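Local coordinates for protein aminotransferase (PDB 3JTX) that probably transfers amino groups between amino acids and keto acids as a pyridoxal-phosphate-dependent class I/II (fold type I) aminotransferase, at residues P96-E102 with R271-A277; I203-C209 with K236-S242. All coordinates share one frame. Residues are numbered along the deposited sequence.

Interaction 1 (P96-E102 with R271-A277); sequences PVLGSRE and RTYHGSA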
loop_
_atom_site.group_PDB
_atom_site.type_symbol
_atom_site.label_atom_id
_atom_site.label_comp_id
_atom_site.label_asym_id
_atom_site.label_seq_id
_atom_site.Cartn_x
_atom_site.Cartn_y
_atom_site.Cartn_z
ATOM N N PRO A 96 2.529 -9.600 7.759
ATOM C CA PRO A 96 3.476 -8.579 7.305
ATOM C C PRO A 96 2.773 -7.357 6.704
ATOM O O PRO A 96 1.686 -7.473 6.099
ATOM C CB PRO A 96 4.295 -9.313 6.240
ATOM C CG PRO A 96 3.414 -10.410 5.757
ATOM C CD PRO A 96 2.426 -10.738 6.829
ATOM N N VAL A 97 3.401 -6.192 6.833
ATOM C CA VAL A 97 2.838 -4.959 6.288
ATOM C C VAL A 97 3.922 -4.146 5.574
ATOM O O VAL A 97 5.104 -4.287 5.866
ATOM C CB VAL A 97 2.183 -4.107 7.392
ATOM C CG1 VAL A 97 1.002 -4.865 8.041
ATOM C CG2 VAL A 97 3.216 -3.690 8.455
ATOM N N LEU A 98 3.514 -3.290 4.645
ATOM C CA LEU A 98 4.456 -2.565 3.782
ATOM C C LEU A 98 4.838 -1.230 4.434
ATOM O O LEU A 98 4.560 -0.144 3.889
ATOM C CB LEU A 98 3.864 -2.363 2.377
ATOM C CG LEU A 98 3.254 -3.641 1.751
ATOM C CD1 LEU A 98 2.792 -3.384 0.308
ATOM C CD2 LEU A 98 4.256 -4.822 1.804
ATOM N N GLY A 99 5.446 -1.339 5.610
ATOM C CA GLY A 99 5.644 -0.200 6.504
ATOM C C GLY A 99 4.447 -0.025 7.411
ATOM O O GLY A 99 3.313 -0.371 7.037
ATOM N N SER A 100 4.674 0.499 8.618
ATOM C CA SER A 100 3.567 0.673 9.558
ATOM C C SER A 100 2.570 1.734 9.079
ATOM O O SER A 100 1.393 1.672 9.444
ATOM C CB SER A 100 4.070 0.997 10.977
ATOM O OG SER A 100 4.697 2.268 11.041
ATOM N N ARG A 101 3.007 2.711 8.275
ATOM C CA ARG A 101 2.077 3.768 7.827
ATOM C C ARG A 101 0.823 3.202 7.144
ATOM O O ARG A 101 -0.301 3.460 7.591
ATOM C CB ARG A 101 2.769 4.755 6.881
ATOM C CG ARG A 101 1.822 5.839 6.338
ATOM C CD ARG A 101 2.572 6.958 5.617
ATOM N NE ARG A 101 3.394 7.664 6.588
ATOM C CZ ARG A 101 3.326 8.962 6.863
ATOM N NH1 ARG A 101 2.518 9.785 6.191
ATOM N NH2 ARG A 101 4.109 9.443 7.820
ATOM N N GLU A 102 1.004 2.423 6.070
ATOM C CA GLU A 102 -0.141 1.869 5.347
ATOM C C GLU A 102 -0.994 0.987 6.258
ATOM O O GLU A 102 -2.217 0.954 6.128
ATOM C CB GLU A 102 0.287 1.119 4.066
ATOM C CG GLU A 102 1.091 -0.156 4.285
ATOM C CD GLU A 102 0.253 -1.447 4.413
ATOM O OE1 GLU A 102 -0.991 -1.390 4.481
ATOM O OE2 GLU A 102 0.862 -2.539 4.446
ATOM N N ARG A 271 -7.148 -6.543 3.093
ATOM C CA ARG A 271 -5.851 -6.259 2.504
ATOM C C ARG A 271 -5.658 -6.963 1.164
ATOM O O ARG A 271 -4.871 -6.502 0.338
ATOM C CB ARG A 271 -4.707 -6.596 3.469
ATOM C CG ARG A 271 -4.649 -5.663 4.672
ATOM C CD ARG A 271 -3.680 -6.144 5.734
ATOM N NE ARG A 271 -2.316 -6.028 5.254
ATOM C CZ ARG A 271 -1.642 -4.896 5.140
ATOM N NH1 ARG A 271 -2.181 -3.739 5.499
ATOM N NH2 ARG A 271 -0.413 -4.929 4.675
ATOM N N THR A 272 -6.389 -8.047 0.924
ATOM C CA THR A 272 -6.325 -8.704 -0.388
ATOM C C THR A 272 -6.869 -7.783 -1.467
ATOM O O THR A 272 -6.361 -7.784 -2.590
ATOM C CB THR A 272 -7.004 -10.102 -0.440
ATOM O OG1 THR A 272 -8.430 -9.974 -0.393
ATOM C CG2 THR A 272 -6.497 -10.969 0.699
ATOM N N TYR A 273 -7.849 -6.946 -1.121
ATOM C CA TYR A 273 -8.372 -5.958 -2.065
ATOM C C TYR A 273 -7.557 -4.667 -2.063
ATOM O O TYR A 273 -7.336 -4.068 -3.127
ATOM C CB TYR A 273 -9.848 -5.668 -1.765
ATOM C CG TYR A 273 -10.755 -6.824 -2.116
ATOM C CD1 TYR A 273 -11.243 -6.968 -3.400
ATOM C CD2 TYR A 273 -11.094 -7.785 -1.172
ATOM C CE1 TYR A 273 -12.065 -8.033 -3.759
ATOM C CE2 TYR A 273 -11.919 -8.867 -1.516
ATOM C CZ TYR A 273 -12.398 -8.982 -2.807
ATOM O OH TYR A 273 -13.218 -10.033 -3.146
ATOM N N HIS A 274 -7.104 -4.259 -0.876
ATOM C CA HIS A 274 -6.354 -3.009 -0.655
ATOM C C HIS A 274 -4.969 -3.053 -1.327
ATOM O O HIS A 274 -4.371 -2.001 -1.610
ATOM C CB HIS A 274 -6.327 -2.786 0.868
ATOM C CG HIS A 274 -5.319 -1.811 1.378
ATOM N ND1 HIS A 274 -4.139 -2.213 1.981
ATOM C CD2 HIS A 274 -5.377 -0.464 1.517
ATOM C CE1 HIS A 274 -3.489 -1.144 2.413
ATOM N NE2 HIS A 274 -4.211 -0.071 2.130
ATOM N N GLY A 275 -4.481 -4.264 -1.608
ATOM C CA GLY A 275 -3.317 -4.467 -2.491
ATOM C C GLY A 275 -1.974 -4.275 -1.806
ATOM O O GLY A 275 -1.064 -3.650 -2.370
ATOM N N SER A 276 -1.849 -4.843 -0.601
ATOM C CA SER A 276 -0.692 -4.622 0.266
ATOM C C SER A 276 0.131 -5.896 0.547
ATOM O O SER A 276 0.667 -6.079 1.628
ATOM C CB SER A 276 -1.136 -3.922 1.555
ATOM O OG SER A 276 -2.348 -4.466 2.104
ATOM N N ALA A 277 0.248 -6.742 -0.468
ATOM C CA ALA A 277 1.076 -7.936 -0.445
ATOM C C ALA A 277 2.543 -7.542 -0.666
ATOM O O ALA A 277 2.835 -6.634 -1.451
ATOM C CB ALA A 277 0.607 -8.908 -1.549
HETATM O O HOH W 1 -0.601 -8.447 4.990
HETATM O O HOH W 2 2.271 -7.564 3.315
HETATM O O HOH W 3 -3.342 2.122 3.676
#
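A buried salt bridge is the main polar link between 96-102 and 271-277. The carboxylate of Glu102 meets the guanidinium of Arg271 end-on in a bidentate salt bridge: Arg271 NH1 donates to Glu102 OE1 at 2.8 Å and Arg271 NH2 to Glu102 OE2 at 2.7 Å. OE2 of Glu102 also accepts a hydrogen bond from Leu98 N (2.8 Å), so a single oxygen ties the turn that precedes its helix to the arginine. Glu102 OE1 lies at the edge of the His274 ring, 3.3 Å from His274 CE1, while His274 ND1 and Ser276 OG share a hydrogen bond of 2.9 Å.

In the fold, strand 94-97 ends here and helix 100-111 begins, with Gly99 as N-cap and Leu98 at the centre of an inverse gamma turn. The N-terminus of helix 100-111 offers the backbone N atoms of Ser100 and Arg101 to the phosphate of the modified lysine (LLP) at position 245, a helix-N-terminus phosphate site as in other fold type I enzymes. Helix 261-274 ends at His274, and Gly275 leaves helical geometry with positive phi.

Van der Waals contacts add to this: Val97 CG1 lies over one face of the Arg271 guanidinium, 3.7 Å from Arg271 NH2, and the Leu98 side chain packs on the backbone of 276-277, Leu98 CG 3.6 Å from Ser276 O and Leu98 CD1 3.7 Å from Ala277 O.

Three waters bridge the segments. One joins Pro96 O to Arg271 NE, a second reaches Pro96 O and Ser276 O, and a third lies between Glu102 O and His274 NE2.

Interaction 2 (I203-C209 with K236-S242); sequences IIASDEC and KLLMFTS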
loop_
_atom_site.group_PDB
_atom_site.type_symbol
_atom_site.label_atom_id
_atom_site.label_comp_id
_atom_site.label_asym_id
_atom_site.label_seq_id
_atom_site.Cartn_x
_atom_site.Cartn_y
_atom_site.Cartn_z
ATOM N N ILE A 203 -10.580 -1.210 20.529
ATOM C CA ILE A 203 -9.389 -1.920 20.106
ATOM C C ILE A 203 -8.210 -1.059 20.488
ATOM O O ILE A 203 -8.303 0.162 20.422
ATOM C CB ILE A 203 -9.412 -2.121 18.567
ATOM C CG1 ILE A 203 -10.514 -3.108 18.200
ATOM C CG2 ILE A 203 -8.064 -2.593 18.032
ATOM C CD1 ILE A 203 -10.946 -3.023 16.733
ATOM N N ILE A 204 -7.114 -1.677 20.913
ATOM C CA ILE A 204 -5.863 -0.936 21.168
ATOM C C ILE A 204 -4.874 -1.178 20.036
ATOM O O ILE A 204 -4.603 -2.335 19.684
ATOM C CB ILE A 204 -5.207 -1.368 22.509
ATOM C CG1 ILE A 204 -6.100 -0.952 23.682
ATOM C CG2 ILE A 204 -3.807 -0.743 22.651
ATOM C CD1 ILE A 204 -5.729 -1.633 25.019
ATOM N N ALA A 205 -4.374 -0.090 19.443
ATOM C CA ALA A 205 -3.354 -0.144 18.416
ATOM C C ALA A 205 -2.096 0.516 18.985
ATOM O O ALA A 205 -2.096 1.722 19.298
ATOM C CB ALA A 205 -3.840 0.568 17.113
ATOM N N SER A 206 -1.042 -0.283 19.149
ATOM C CA SER A 206 0.204 0.172 19.741
ATOM C C SER A 206 1.324 0.289 18.704
ATOM O O SER A 206 1.769 -0.708 18.135
ATOM C CB SER A 206 0.618 -0.760 20.876
ATOM O OG SER A 206 1.689 -0.205 21.614
ATOM N N ASP A 207 1.767 1.525 18.483
ATOM C CA ASP A 207 2.815 1.867 17.524
ATOM C C ASP A 207 4.165 1.761 18.224
ATOM O O ASP A 207 4.535 2.619 19.037
ATOM C CB ASP A 207 2.561 3.269 16.980
ATOM C CG ASP A 207 3.568 3.711 15.923
ATOM O OD1 ASP A 207 4.632 3.072 15.750
ATOM O OD2 ASP A 207 3.270 4.742 15.276
ATOM N N GLU A 208 4.876 0.684 17.929
ATOM C CA GLU A 208 6.110 0.332 18.638
ATOM C C GLU A 208 7.383 0.395 17.787
ATOM O O GLU A 208 8.384 -0.277 18.089
ATOM C CB GLU A 208 5.935 -1.048 19.287
ATOM C CG GLU A 208 4.868 -0.983 20.372
ATOM C CD GLU A 208 4.545 -2.301 21.063
ATOM O OE1 GLU A 208 5.203 -3.340 20.807
ATOM O OE2 GLU A 208 3.603 -2.262 21.884
ATOM N N CYS A 209 7.382 1.256 16.774
ATOM C CA CYS A 209 8.494 1.297 15.824
ATOM C C CYS A 209 9.827 1.740 16.441
ATOM O O CYS A 209 10.881 1.495 15.847
ATOM C CB CYS A 209 8.133 2.186 14.622
ATOM S SG CYS A 209 6.735 1.506 13.679
ATOM N N LYS A 236 -8.539 -7.911 21.080
ATOM C CA LYS A 236 -8.635 -6.492 20.742
ATOM C C LYS A 236 -7.315 -5.708 20.934
ATOM O O LYS A 236 -7.342 -4.497 21.174
ATOM C CB LYS A 236 -9.780 -5.837 21.514
ATOM C CG LYS A 236 -11.180 -6.360 21.128
ATOM C CD LYS A 236 -12.284 -5.531 21.771
ATOM C CE LYS A 236 -13.655 -5.982 21.260
ATOM N NZ LYS A 236 -14.767 -5.317 21.997
ATOM N N LEU A 237 -6.183 -6.411 20.848
ATOM C CA LEU A 237 -4.838 -5.812 20.912
ATOM C C LEU A 237 -4.096 -6.080 19.623
ATOM O O LEU A 237 -4.073 -7.209 19.155
ATOM C CB LEU A 237 -3.997 -6.427 22.034
ATOM C CG LEU A 237 -4.493 -6.384 23.468
ATOM C CD1 LEU A 237 -3.402 -6.960 24.392
ATOM C CD2 LEU A 237 -4.852 -4.947 23.868
ATOM N N LEU A 238 -3.484 -5.044 19.060
ATOM C CA LEU A 238 -2.620 -5.184 17.905
ATOM C C LEU A 238 -1.399 -4.295 18.101
ATOM O O LEU A 238 -1.537 -3.120 18.418
ATOM C CB LEU A 238 -3.337 -4.764 16.635
ATOM C CG LEU A 238 -4.461 -5.666 16.106
ATOM C CD1 LEU A 238 -5.146 -4.931 14.950
ATOM C CD2 LEU A 238 -3.941 -7.061 15.667
HETATM N N MSE A 239 -0.210 -4.867 17.925
HETATM C CA MSE A 239 1.006 -4.080 17.862
HETATM C C MSE A 239 1.383 -3.851 16.401
HETATM O O MSE A 239 1.214 -4.730 15.559
HETATM C CB MSE A 239 2.142 -4.801 18.590
HETATM C CG MSE A 239 2.643 -6.006 17.850
HETATM SE SE MSE A 239 4.260 -6.825 18.547
HETATM C CE MSE A 239 5.572 -5.631 18.189
ATOM N N PHE A 240 1.895 -2.660 16.109
ATOM C CA PHE A 240 2.355 -2.290 14.783
ATOM C C PHE A 240 3.833 -1.974 14.907
ATOM O O PHE A 240 4.240 -1.163 15.765
ATOM C CB PHE A 240 1.599 -1.044 14.294
ATOM C CG PHE A 240 0.176 -1.285 14.012
ATOM C CD1 PHE A 240 -0.757 -1.362 15.044
ATOM C CD2 PHE A 240 -0.260 -1.447 12.700
ATOM C CE1 PHE A 240 -2.066 -1.591 14.788
ATOM C CE2 PHE A 240 -1.600 -1.680 12.430
ATOM C CZ PHE A 240 -2.510 -1.755 13.478
ATOM N N THR A 241 4.661 -2.636 14.108
ATOM C CA THR A 241 6.061 -2.291 14.091
ATOM C C THR A 241 6.675 -2.341 12.708
ATOM O O THR A 241 5.999 -2.668 11.733
ATOM C CB THR A 241 6.868 -3.080 15.126
ATOM O OG1 THR A 241 8.127 -2.421 15.304
ATOM C CG2 THR A 241 7.074 -4.558 14.711
ATOM N N SER A 242 7.964 -2.005 12.636
ATOM C CA SER A 242 8.603 -1.686 11.403
ATOM C C SER A 242 10.096 -1.908 11.495
ATOM O O SER A 242 10.676 -1.827 12.577
ATOM C CB SER A 242 8.312 -0.198 11.143
ATOM O OG SER A 242 8.998 0.309 10.070
HETATM O O HOH W 4 8.996 -3.390 17.492
HETATM O O HOH W 5 11.590 0.561 13.377
#
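Strands 203-207 and 237-242 run parallel, 20° apart, and their side chains divide between the two faces of the sheet. Ile204, Ser206, Leu237 and Met239 occupy one face. There the mt rotamers of Ile204 and Leu237 bring Ile204 CD1 to 3.6 Å from Leu237 CD2. Ser206, with chi1 t, directs OG to Glu208 OE2 (2.8 Å), and the extended mt conformation of Glu208 leaves its OE1 3.5 Å from the CE methyl of Met239, a selenomethionine with chi1 p.

The other face carries Ala205, Asp207, Leu238 and Phe240. Phe240, chi1 m, swings its ring back along the strands, placing CE1 3.6 Å from the small Ala205 CB. Asp207, chi1 t, uses OD2 to bind the pyridine N1 of the modified lysine (LLP) at position 245 and the hydroxyl of Tyr133, the aspartate-pyridine pairing characteristic of fold type I enzymes. Beyond the strand, Cys209 SG packs 3.4 Å from Ser242 CB.

Five backbone hydrogen bonds hold the register, from Ile204 N to Lys236 O (2.8 Å) through to Glu208 N to Phe240 O (2.9 Å).

The pair forms a beta-alpha-beta crossover through helix 223-229, which together with helix 187-200 packs on the Ile204-Met239 face; helix 100-111 lies against Leu238 and Phe240, and strands 169-175 and 255-259 flank the pair within the mixed seven-stranded sheet.

Both contacts belong to the same mixed sheet and border one cofactor site, their centres about 15 Å apart. They meet where Ser100 OG lies 3.4 Å from Cys209 SG. Both reach the phosphate of the modified lysine (LLP) at position 245, through Ser100 N and Arg101 N in interaction 1 and through Ser242 OG, also bonded to Ser244 OG, in interaction 2; of the two, interaction 2 alone adds Asp207 at the pyridine nitrogen. Helix 100-111 links them further, starting in interaction 1 and laying Leu104 and Phe107 on side chains of interaction 2. Interaction 1 also reaches the dimer interface, where Arg101 binds Thr272 O of the second subunit.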